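Long-range contacts in dihydroxyacetone kinase (Citrobacter freundii, PDB 1UN8), which phosphorylates dihydroxyacetone with ATP to give dihydroxyacetone phosphate, the second step of the oxidative route of glycerol fermentation: residues A[358-362]-A[410-416]; A[454-458]-A[485-489]; A[479-484]-A[501-506]. All coordinates share one frame; numbering follows the deposited sequence.

Interaction 1: A[358-362]-A[410-416]. With MYY ((2R)-3-(phosphonooxy)-2-(tetradecanoyloxy)propyl palmitate), chain C.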
loop_
_atom_site.group_PDB
_atom_site.type_symbol
_atom_site.label_atom_id
_atom_site.label_comp_id
_atom_site.label_asym_id
_atom_site.label_seq_id
_atom_site.Cartn_x
_atom_site.Cartn_y
_atom_site.Cartn_z
ATOM N N VAL A 358 -1.022 -57.006 -23.411
ATOM C CA VAL A 358 -0.824 -55.610 -23.072
ATOM C C VAL A 358 0.017 -54.900 -24.118
ATOM O O VAL A 358 -0.347 -53.815 -24.572
ATOM C CB VAL A 358 -0.150 -55.482 -21.699
ATOM C CG1 VAL A 358 0.214 -54.038 -21.419
ATOM C CG2 VAL A 358 -1.085 -56.013 -20.628
ATOM N N ALA A 359 1.133 -55.510 -24.506
ATOM C CA ALA A 359 2.018 -54.923 -25.516
ATOM C C ALA A 359 1.270 -54.614 -26.811
ATOM O O ALA A 359 1.537 -53.602 -27.473
ATOM C CB ALA A 359 3.185 -55.864 -25.802
ATOM N N GLY A 360 0.337 -55.493 -27.167
ATOM C CA GLY A 360 -0.445 -55.299 -28.375
ATOM C C GLY A 360 -1.344 -54.082 -28.251
ATOM O O GLY A 360 -1.564 -53.353 -29.224
ATOM N N ILE A 361 -1.873 -53.869 -27.050
ATOM C CA ILE A 361 -2.740 -52.731 -26.790
ATOM C C ILE A 361 -1.906 -51.449 -26.853
ATOM O O ILE A 361 -2.213 -50.514 -27.600
ATOM C CB ILE A 361 -3.400 -52.844 -25.397
ATOM C CG1 ILE A 361 -4.285 -54.087 -25.349
ATOM C CG2 ILE A 361 -4.210 -51.605 -25.104
ATOM C CD1 ILE A 361 -5.295 -54.141 -26.468
ATOM N N VAL A 362 -0.844 -51.423 -26.059
ATOM C CA VAL A 362 0.050 -50.285 -26.007
ATOM C C VAL A 362 0.519 -49.919 -27.412
ATOM O O VAL A 362 0.524 -48.747 -27.779
ATOM C CB VAL A 362 1.265 -50.594 -25.098
ATOM C CG1 VAL A 362 2.302 -49.501 -25.212
ATOM C CG2 VAL A 362 0.804 -50.722 -23.650
ATOM N N LEU A 410 5.303 -54.105 -18.782
ATOM C CA LEU A 410 4.092 -54.643 -19.393
ATOM C C LEU A 410 3.300 -55.664 -18.580
ATOM O O LEU A 410 2.091 -55.800 -18.762
ATOM C CB LEU A 410 4.436 -55.268 -20.747
ATOM C CG LEU A 410 5.038 -54.360 -21.819
ATOM C CD1 LEU A 410 5.518 -55.198 -23.004
ATOM C CD2 LEU A 410 3.997 -53.342 -22.260
ATOM N N ASN A 411 3.964 -56.390 -17.688
ATOM C CA ASN A 411 3.264 -57.411 -16.922
ATOM C C ASN A 411 2.580 -56.928 -15.648
ATOM O O ASN A 411 1.990 -57.721 -14.911
ATOM C CB ASN A 411 4.213 -58.562 -16.601
ATOM C CG ASN A 411 3.490 -59.887 -16.516
ATOM O OD1 ASN A 411 2.781 -60.279 -17.447
ATOM N ND2 ASN A 411 3.659 -60.586 -15.398
ATOM N N ASN A 412 2.649 -55.626 -15.399
ATOM C CA ASN A 412 2.022 -55.050 -14.220
ATOM C C ASN A 412 1.405 -53.712 -14.580
ATOM O O ASN A 412 2.093 -52.688 -14.584
ATOM C CB ASN A 412 3.050 -54.860 -13.106
ATOM C CG ASN A 412 2.436 -54.304 -11.830
ATOM O OD1 ASN A 412 3.100 -54.221 -10.800
ATOM N ND2 ASN A 412 1.164 -53.917 -11.896
ATOM N N LEU A 413 0.104 -53.725 -14.868
ATOM C CA LEU A 413 -0.616 -52.510 -15.244
ATOM C C LEU A 413 -0.436 -51.360 -14.266
ATOM O O LEU A 413 -0.136 -50.236 -14.682
ATOM C CB LEU A 413 -2.110 -52.796 -15.421
ATOM C CG LEU A 413 -2.519 -53.384 -16.775
ATOM C CD1 LEU A 413 -4.035 -53.437 -16.853
ATOM C CD2 LEU A 413 -1.979 -52.517 -17.918
ATOM N N ALA A 414 -0.614 -51.642 -12.975
ATOM C CA ALA A 414 -0.474 -50.613 -11.945
ATOM C C ALA A 414 0.813 -49.819 -12.139
ATOM O O ALA A 414 0.793 -48.600 -12.273
ATOM C CB ALA A 414 -0.492 -51.248 -10.566
ATOM N N THR A 415 1.934 -50.522 -12.165
ATOM C CA THR A 415 3.229 -49.882 -12.345
ATOM C C THR A 415 3.343 -49.294 -13.746
ATOM O O THR A 415 3.958 -48.242 -13.933
ATOM C CB THR A 415 4.361 -50.893 -12.099
ATOM O OG1 THR A 415 4.177 -51.486 -10.806
ATOM C CG2 THR A 415 5.718 -50.203 -12.136
ATOM N N LEU A 416 2.747 -49.966 -14.729
ATOM C CA LEU A 416 2.782 -49.467 -16.097
ATOM C C LEU A 416 2.094 -48.121 -16.177
ATOM O O LEU A 416 2.646 -47.172 -16.728
ATOM C CB LEU A 416 2.084 -50.421 -17.063
ATOM C CG LEU A 416 2.037 -49.867 -18.492
ATOM C CD1 LEU A 416 3.458 -49.756 -19.053
ATOM C CD2 LEU A 416 1.181 -50.767 -19.367
HETATM C C38 MYY C . -1.578 -39.064 -24.926
HETATM C C37 MYY C . -0.720 -40.323 -25.077
HETATM C C36 MYY C . -1.247 -41.461 -24.199
HETATM C C35 MYY C . -0.416 -42.735 -24.372
HETATM C C34 MYY C . -1.028 -43.906 -23.596
HETATM C C33 MYY C . -0.238 -45.208 -23.747
HETATM C C32 MYY C . -0.863 -46.342 -22.927
HETATM C C31 MYY C . -2.221 -46.777 -23.484
HETATM C C30 MYY C . -3.069 -47.588 -22.496
HETATM C C29 MYY C . -2.627 -49.039 -22.277
HETATM C C28 MYY C . -3.756 -49.826 -21.602
HETATM C C27 MYY C . -3.435 -51.307 -21.379
HETATM C C26 MYY C . -4.684 -52.123 -21.025
HETATM C C25 MYY C . -4.334 -53.598 -20.789
HETATM C C24 MYY C . -5.417 -54.569 -21.261
HETATM C C23 MYY C . -6.387 -55.071 -20.180
HETATM O O10 MYY C . -6.609 -54.406 -19.167
HETATM O O8 MYY C . -6.984 -56.279 -20.362
HETATM C C6 MYY C . -7.931 -56.600 -19.325
HETATM C C5 MYY C . -9.337 -56.202 -19.758
HETATM C C4 MYY C . -10.278 -57.420 -19.771
HETATM O O6 MYY C . -9.708 -58.581 -20.398
HETATM P P MYY C . -9.599 -58.771 -22.001
HETATM O O4 MYY C . -8.905 -57.437 -22.586
HETATM O O3 MYY C . -8.530 -59.964 -22.193
HETATM O O5 MYY C . -10.887 -59.087 -22.663
HETATM O O7 MYY C . -9.283 -55.470 -20.999
HETATM C C7 MYY C . -10.368 -54.662 -21.164
HETATM O O9 MYY C . -11.278 -54.638 -20.338
HETATM C C8 MYY C . -10.442 -53.803 -22.432
HETATM C C9 MYY C . -10.501 -52.317 -22.074
HETATM C C10 MYY C . -9.397 -51.520 -22.777
HETATM C C11 MYY C . -9.457 -50.029 -22.439
HETATM C C12 MYY C . -8.296 -49.278 -23.096
HETATM C C13 MYY C . -8.276 -47.798 -22.710
HETATM C C14 MYY C . -6.936 -47.200 -23.141
HETATM C C15 MYY C . -6.734 -45.764 -22.653
HETATM C C16 MYY C . -7.357 -44.732 -23.593
HETATM C C17 MYY C . -6.734 -43.360 -23.324
HETATM C C18 MYY C . -6.933 -42.424 -24.518
HETATM C C19 MYY C . -6.074 -41.164 -24.388
HETATM C C20 MYY C . -6.128 -40.323 -25.666
#
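Val358 and Leu410 meet where helix 356-371 runs alongside the turn that leads into helix 413-427, and Val358 is the side chain to follow outward. Its CB already lies against the other segment, 3.7 Å from Leu410 O. From there the two branches part. Val358 CG1 stands anti to the backbone N (chi1 173°) and is aimed at a cluster of leucine methyls: Leu410 CD2 at 3.9 Å, Leu416 CD2 at 4.0 Å, and Leu413 CD2 a little further off. CG2 turns the other way and also rests near Leu410 O. Toward the phospholipid, Val358 CG2 lies 4.1 Å from MYY C25. One valine thus touches both the protein interior and a fatty acyl chain.

Leu410 answers with both of its methyls. The side chains of Val358 and Leu410 run antiparallel, flank against flank, and CD1 of Leu410 reaches Ala359 CB at 3.7 Å, while CD2 also approaches Val362 CG2. No hydrogen bond crosses between the segments; apolar contacts carry the pairing.

The lipid takes up the other flank. Leu413 CD1 comes within 3.6 Å of MYY O10, the carbonyl oxygen of the palmitoyl ester, and Ile361 CG2 packs on methylene MYY C27 at 3.8 Å, so the two helices contribute wall to the lipid pocket of the eight-helix barrel. Asn412 stands at the N-cap position of helix 413-427, and its OD1 accepts a bond from Thr415 OG1 (2.9 Å) that comes in from well above the carbonyl plane.

Around the pair, helix 388-404 closes one side, with Ile399 and Leu403 on Val362 and Leu403 also on Leu410, while helix 430-448 brings Leu447 against Leu413 and Ala414.

Interaction 2: A[454-458]-A[485-489]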
loop_
_atom_site.group_PDB
_atom_site.type_symbol
_atom_site.label_atom_id
_atom_site.label_comp_id
_atom_site.label_asym_id
_atom_site.label_seq_id
_atom_site.Cartn_x
_atom_site.Cartn_y
_atom_site.Cartn_z
ATOM N N VAL A 454 -11.156 -51.116 -16.005
ATOM C CA VAL A 454 -12.211 -50.148 -16.254
ATOM C C VAL A 454 -12.496 -49.272 -15.037
ATOM O O VAL A 454 -12.779 -48.086 -15.168
ATOM C CB VAL A 454 -13.511 -50.856 -16.707
ATOM C CG1 VAL A 454 -14.668 -49.866 -16.791
ATOM C CG2 VAL A 454 -13.282 -51.493 -18.063
ATOM N N GLU A 455 -12.426 -49.853 -13.850
ATOM C CA GLU A 455 -12.669 -49.081 -12.639
ATOM C C GLU A 455 -11.580 -48.037 -12.466
ATOM O O GLU A 455 -11.862 -46.876 -12.156
ATOM C CB GLU A 455 -12.698 -50.001 -11.420
ATOM C CG GLU A 455 -14.061 -50.101 -10.772
ATOM C CD GLU A 455 -14.250 -51.398 -10.008
ATOM O OE1 GLU A 455 -13.494 -51.635 -9.032
ATOM O OE2 GLU A 455 -15.162 -52.173 -10.392
ATOM N N ALA A 456 -10.336 -48.461 -12.674
ATOM C CA ALA A 456 -9.189 -47.575 -12.533
ATOM C C ALA A 456 -9.255 -46.444 -13.561
ATOM O O ALA A 456 -8.999 -45.280 -13.232
ATOM C CB ALA A 456 -7.890 -48.374 -12.688
ATOM N N LEU A 457 -9.605 -46.790 -14.798
ATOM C CA LEU A 457 -9.705 -45.805 -15.867
ATOM C C LEU A 457 -10.759 -44.763 -15.546
ATOM O O LEU A 457 -10.595 -43.592 -15.873
ATOM C CB LEU A 457 -10.031 -46.482 -17.198
ATOM C CG LEU A 457 -8.887 -47.290 -17.822
ATOM C CD1 LEU A 457 -9.355 -47.971 -19.103
ATOM C CD2 LEU A 457 -7.708 -46.366 -18.107
ATOM N N ASN A 458 -11.838 -45.192 -14.899
ATOM C CA ASN A 458 -12.903 -44.278 -14.519
ATOM C C ASN A 458 -12.460 -43.371 -13.399
ATOM O O ASN A 458 -12.866 -42.218 -13.344
ATOM C CB ASN A 458 -14.142 -45.043 -14.080
ATOM C CG ASN A 458 -15.258 -44.957 -15.096
ATOM O OD1 ASN A 458 -15.864 -43.901 -15.285
ATOM N ND2 ASN A 458 -15.529 -46.071 -15.769
ATOM N N LEU A 485 -16.086 -45.108 -21.177
ATOM C CA LEU A 485 -15.804 -45.756 -19.903
ATOM C C LEU A 485 -17.080 -46.233 -19.236
ATOM O O LEU A 485 -17.077 -47.220 -18.493
ATOM C CB LEU A 485 -15.026 -44.821 -18.973
ATOM C CG LEU A 485 -13.600 -44.534 -19.462
ATOM C CD1 LEU A 485 -12.841 -43.762 -18.410
ATOM C CD2 LEU A 485 -12.884 -45.842 -19.773
ATOM N N THR A 486 -18.178 -45.544 -19.508
ATOM C CA THR A 486 -19.445 -45.954 -18.934
ATOM C C THR A 486 -19.919 -47.188 -19.699
ATOM O O THR A 486 -20.398 -48.153 -19.101
ATOM C CB THR A 486 -20.487 -44.841 -19.038
ATOM O OG1 THR A 486 -20.055 -43.724 -18.255
ATOM C CG2 THR A 486 -21.825 -45.313 -18.517
ATOM N N SER A 487 -19.769 -47.165 -21.020
ATOM C CA SER A 487 -20.174 -48.304 -21.830
ATOM C C SER A 487 -19.467 -49.570 -21.334
ATOM O O SER A 487 -20.104 -50.601 -21.109
ATOM C CB SER A 487 -19.827 -48.062 -23.296
ATOM O OG SER A 487 -20.215 -49.159 -24.099
ATOM N N LEU A 488 -18.153 -49.473 -21.152
ATOM C CA LEU A 488 -17.350 -50.595 -20.695
ATOM C C LEU A 488 -17.706 -51.056 -19.287
ATOM O O LEU A 488 -17.570 -52.230 -18.963
ATOM C CB LEU A 488 -15.867 -50.228 -20.763
ATOM C CG LEU A 488 -15.312 -50.065 -22.179
ATOM C CD1 LEU A 488 -13.915 -49.475 -22.143
ATOM C CD2 LEU A 488 -15.299 -51.417 -22.865
ATOM N N LEU A 489 -18.168 -50.135 -18.453
ATOM C CA LEU A 489 -18.527 -50.470 -17.082
ATOM C C LEU A 489 -19.730 -51.408 -17.047
ATOM O O LEU A 489 -19.923 -52.155 -16.087
ATOM C CB LEU A 489 -18.838 -49.192 -16.302
ATOM C CG LEU A 489 -18.597 -49.226 -14.790
ATOM C CD1 LEU A 489 -17.170 -49.678 -14.506
ATOM C CD2 LEU A 489 -18.854 -47.842 -14.202
#
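Leu485 faces Leu457 and Asn458 across two antiparallel helices, 453-468 and 478-490, which follow one another in the eight-helix barrel of the C-terminal domain. The short segments cross at -153° with their axes 9.8 Å apart, a spacing filled by leucine and valine side chains and the amide of Asn458.

Leu485 buries more surface in this contact than any other residue. Its CD1 sits 3.4 Å from Leu457 O and its CD2 3.9 Å from Leu457 CB, the two leucine side chains crossing at about a right angle. The CB of Leu485, meanwhile, lies 3.5 Å from Asn458 ND2. Thr486 turns away and bonds back to Gln482 O of its own helix, and Ser487 packs on Ala497 of helix 495-511. Leu488 returns to the interface: its CB rests 3.9 Å from Val454 CG2. Its side chain also touches Ala498 of helix 495-511. At the exposed end, Leu489 swings back toward the partner because its CG lies roughly anti to the backbone N (chi1 -152°), which carries CD1 to 3.4 Å from Val454 CG1, a close meeting of methyls, and CD2 alongside the amide of Asn458.

On the inner side Leu457 touches the bound phospholipid and Phe439 of helix 430-448, making this interface part of the pocket wall.

The polar link is modest and shared. Asn458 ND2 makes a weak hydrogen bond to Leu485 O at 3.3 Å, with an angle of 144° at the hydrogen, and a second weak one at 3.5 Å to Val454 O, one turn back in its own helix.

Interaction 3: A[479-484]-A[501-506]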
loop_
_atom_site.group_PDB
_atom_site.type_symbol
_atom_site.label_atom_id
_atom_site.label_comp_id
_atom_site.label_asym_id
_atom_site.label_seq_id
_atom_site.Cartn_x
_atom_site.Cartn_y
_atom_site.Cartn_z
ATOM N N ASP A 479 -15.822 -35.709 -23.400
ATOM C CA ASP A 479 -17.066 -35.987 -24.114
ATOM C C ASP A 479 -17.123 -37.333 -24.825
ATOM O O ASP A 479 -18.206 -37.842 -25.114
ATOM C CB ASP A 479 -17.355 -34.874 -25.114
ATOM C CG ASP A 479 -17.305 -33.515 -24.478
ATOM O OD1 ASP A 479 -18.157 -33.246 -23.609
ATOM O OD2 ASP A 479 -16.432 -32.705 -24.840
ATOM N N ALA A 480 -15.961 -37.907 -25.104
ATOM C CA ALA A 480 -15.907 -39.198 -25.761
ATOM C C ALA A 480 -15.447 -40.261 -24.759
ATOM O O ALA A 480 -15.906 -41.403 -24.799
ATOM C CB ALA A 480 -14.942 -39.139 -26.963
ATOM N N LEU A 481 -14.554 -39.873 -23.851
ATOM C CA LEU A 481 -14.009 -40.799 -22.861
ATOM C C LEU A 481 -15.048 -41.334 -21.887
ATOM O O LEU A 481 -15.177 -42.541 -21.711
ATOM C CB LEU A 481 -12.885 -40.132 -22.063
ATOM C CG LEU A 481 -11.620 -40.940 -21.746
ATOM C CD1 LEU A 481 -11.131 -40.531 -20.375
ATOM C CD2 LEU A 481 -11.875 -42.425 -21.787
ATOM N N GLN A 482 -15.782 -40.433 -21.250
ATOM C CA GLN A 482 -16.792 -40.839 -20.281
ATOM C C GLN A 482 -17.790 -41.834 -20.862
ATOM O O GLN A 482 -18.017 -42.895 -20.287
ATOM C CB GLN A 482 -17.537 -39.618 -19.747
ATOM C CG GLN A 482 -18.477 -39.951 -18.623
ATOM C CD GLN A 482 -18.423 -38.927 -17.513
ATOM O OE1 GLN A 482 -18.782 -37.759 -17.701
ATOM N NE2 GLN A 482 -17.961 -39.358 -16.343
ATOM N N PRO A 483 -18.401 -41.500 -22.011
ATOM C CA PRO A 483 -19.368 -42.410 -22.627
ATOM C C PRO A 483 -18.759 -43.794 -22.780
ATOM O O PRO A 483 -19.387 -44.797 -22.434
ATOM C CB PRO A 483 -19.644 -41.750 -23.977
ATOM C CG PRO A 483 -19.491 -40.305 -23.679
ATOM C CD PRO A 483 -18.252 -40.276 -22.824
ATOM N N ALA A 484 -17.525 -43.826 -23.282
ATOM C CA ALA A 484 -16.803 -45.072 -23.499
ATOM C C ALA A 484 -16.551 -45.818 -22.200
ATOM O O ALA A 484 -16.776 -47.027 -22.126
ATOM C CB ALA A 484 -15.478 -44.791 -24.205
ATOM N N ALA A 501 -20.046 -45.370 -28.349
ATOM C CA ALA A 501 -20.394 -44.362 -27.362
ATOM C C ALA A 501 -19.455 -43.163 -27.505
ATOM O O ALA A 501 -19.894 -42.014 -27.602
ATOM C CB ALA A 501 -20.296 -44.957 -25.959
ATOM N N ALA A 502 -18.158 -43.445 -27.527
ATOM C CA ALA A 502 -17.158 -42.399 -27.665
ATOM C C ALA A 502 -17.429 -41.600 -28.934
ATOM O O ALA A 502 -17.390 -40.364 -28.933
ATOM C CB ALA A 502 -15.750 -43.017 -27.715
ATOM N N GLN A 503 -17.703 -42.319 -30.018
ATOM C CA GLN A 503 -17.973 -41.704 -31.312
ATOM C C GLN A 503 -19.149 -40.731 -31.248
ATOM O O GLN A 503 -19.088 -39.643 -31.825
ATOM C CB GLN A 503 -18.226 -42.796 -32.354
ATOM C CG GLN A 503 -18.497 -42.299 -33.765
ATOM C CD GLN A 503 -17.396 -41.414 -34.313
ATOM O OE1 GLN A 503 -16.234 -41.543 -33.942
ATOM N NE2 GLN A 503 -17.759 -40.517 -35.222
ATOM N N ALA A 504 -20.215 -41.108 -30.542
ATOM C CA ALA A 504 -21.382 -40.229 -30.416
ATOM C C ALA A 504 -20.961 -38.968 -29.677
ATOM O O ALA A 504 -21.299 -37.856 -30.073
ATOM C CB ALA A 504 -22.497 -40.933 -29.654
ATOM N N GLY A 505 -20.213 -39.158 -28.592
ATOM C CA GLY A 505 -19.746 -38.032 -27.809
ATOM C C GLY A 505 -18.863 -37.101 -28.620
ATOM O O GLY A 505 -18.967 -35.883 -28.496
ATOM N N ALA A 506 -17.987 -37.663 -29.448
ATOM C CA ALA A 506 -17.114 -36.831 -30.267
ATOM C C ALA A 506 -17.987 -36.035 -31.228
ATOM O O ALA A 506 -17.747 -34.854 -31.482
ATOM C CB ALA A 506 -16.140 -37.691 -31.041
#
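Asp479 meets Gly505 through its backbone: Asp479 O lies 3.1 Å from Gly505 CA, a CA-H...O contact with 146° at the hydrogen. This carbonyl is the one that the N of residue 483 would normally bond to, but Pro483 has no N-H to give, and the helix kinks there. The Asp479 carboxylate points away, to Gly473 N and more weakly to Thr476 N. Next, Ala480 O makes a second such contact, 3.3 Å from Ala502 CA, and the methyl of Ala480 lies over Ala502, CB 3.4 Å from Ala502 O. Leu481 and Gln482 look toward other helices. Pro483 sets its CB 3.8 Å from Ala501 CB and close to Ala501 O. Finally Ala484 CB rests 3.9 Å from Ala502 CB, with Phe543 of helix 534-547 also touching Ala484.

On the 501-506 side every touching residue is alanine or glycine, which lets the axes of the short segments come to 7.1 Å at 152°, close enough for backbone to touch backbone. The arrangement is a tightly packed antiparallel helix pair of the eight-helix barrel, its Asp479 end bordering the ATP site at Thr476 and Asp533.

All three interactions belong to the C-terminal helical barrel, which carries the ATP site; the hemiaminal-forming His220 lies in the other domain. Interactions 2 and 3 share helix 478-490, with centres about 12 Å apart, and touch where Ser487 CB meets Ala501 CB at 4.1 Å. Interaction 1 stands apart, about 17 Å from interaction 2 and about 24 Å from interaction 3, centre to centre. The phospholipid relates them: interaction 1 contacts it from both segments, interaction 2 through Leu457, and interaction 3 stays back, Ala484 being about 8 Å away. Toward the ATP site the order reverses: Asp479 is about 4 Å from Thr476 and Leu485 about 8 Å from Met477, side chain to side chain.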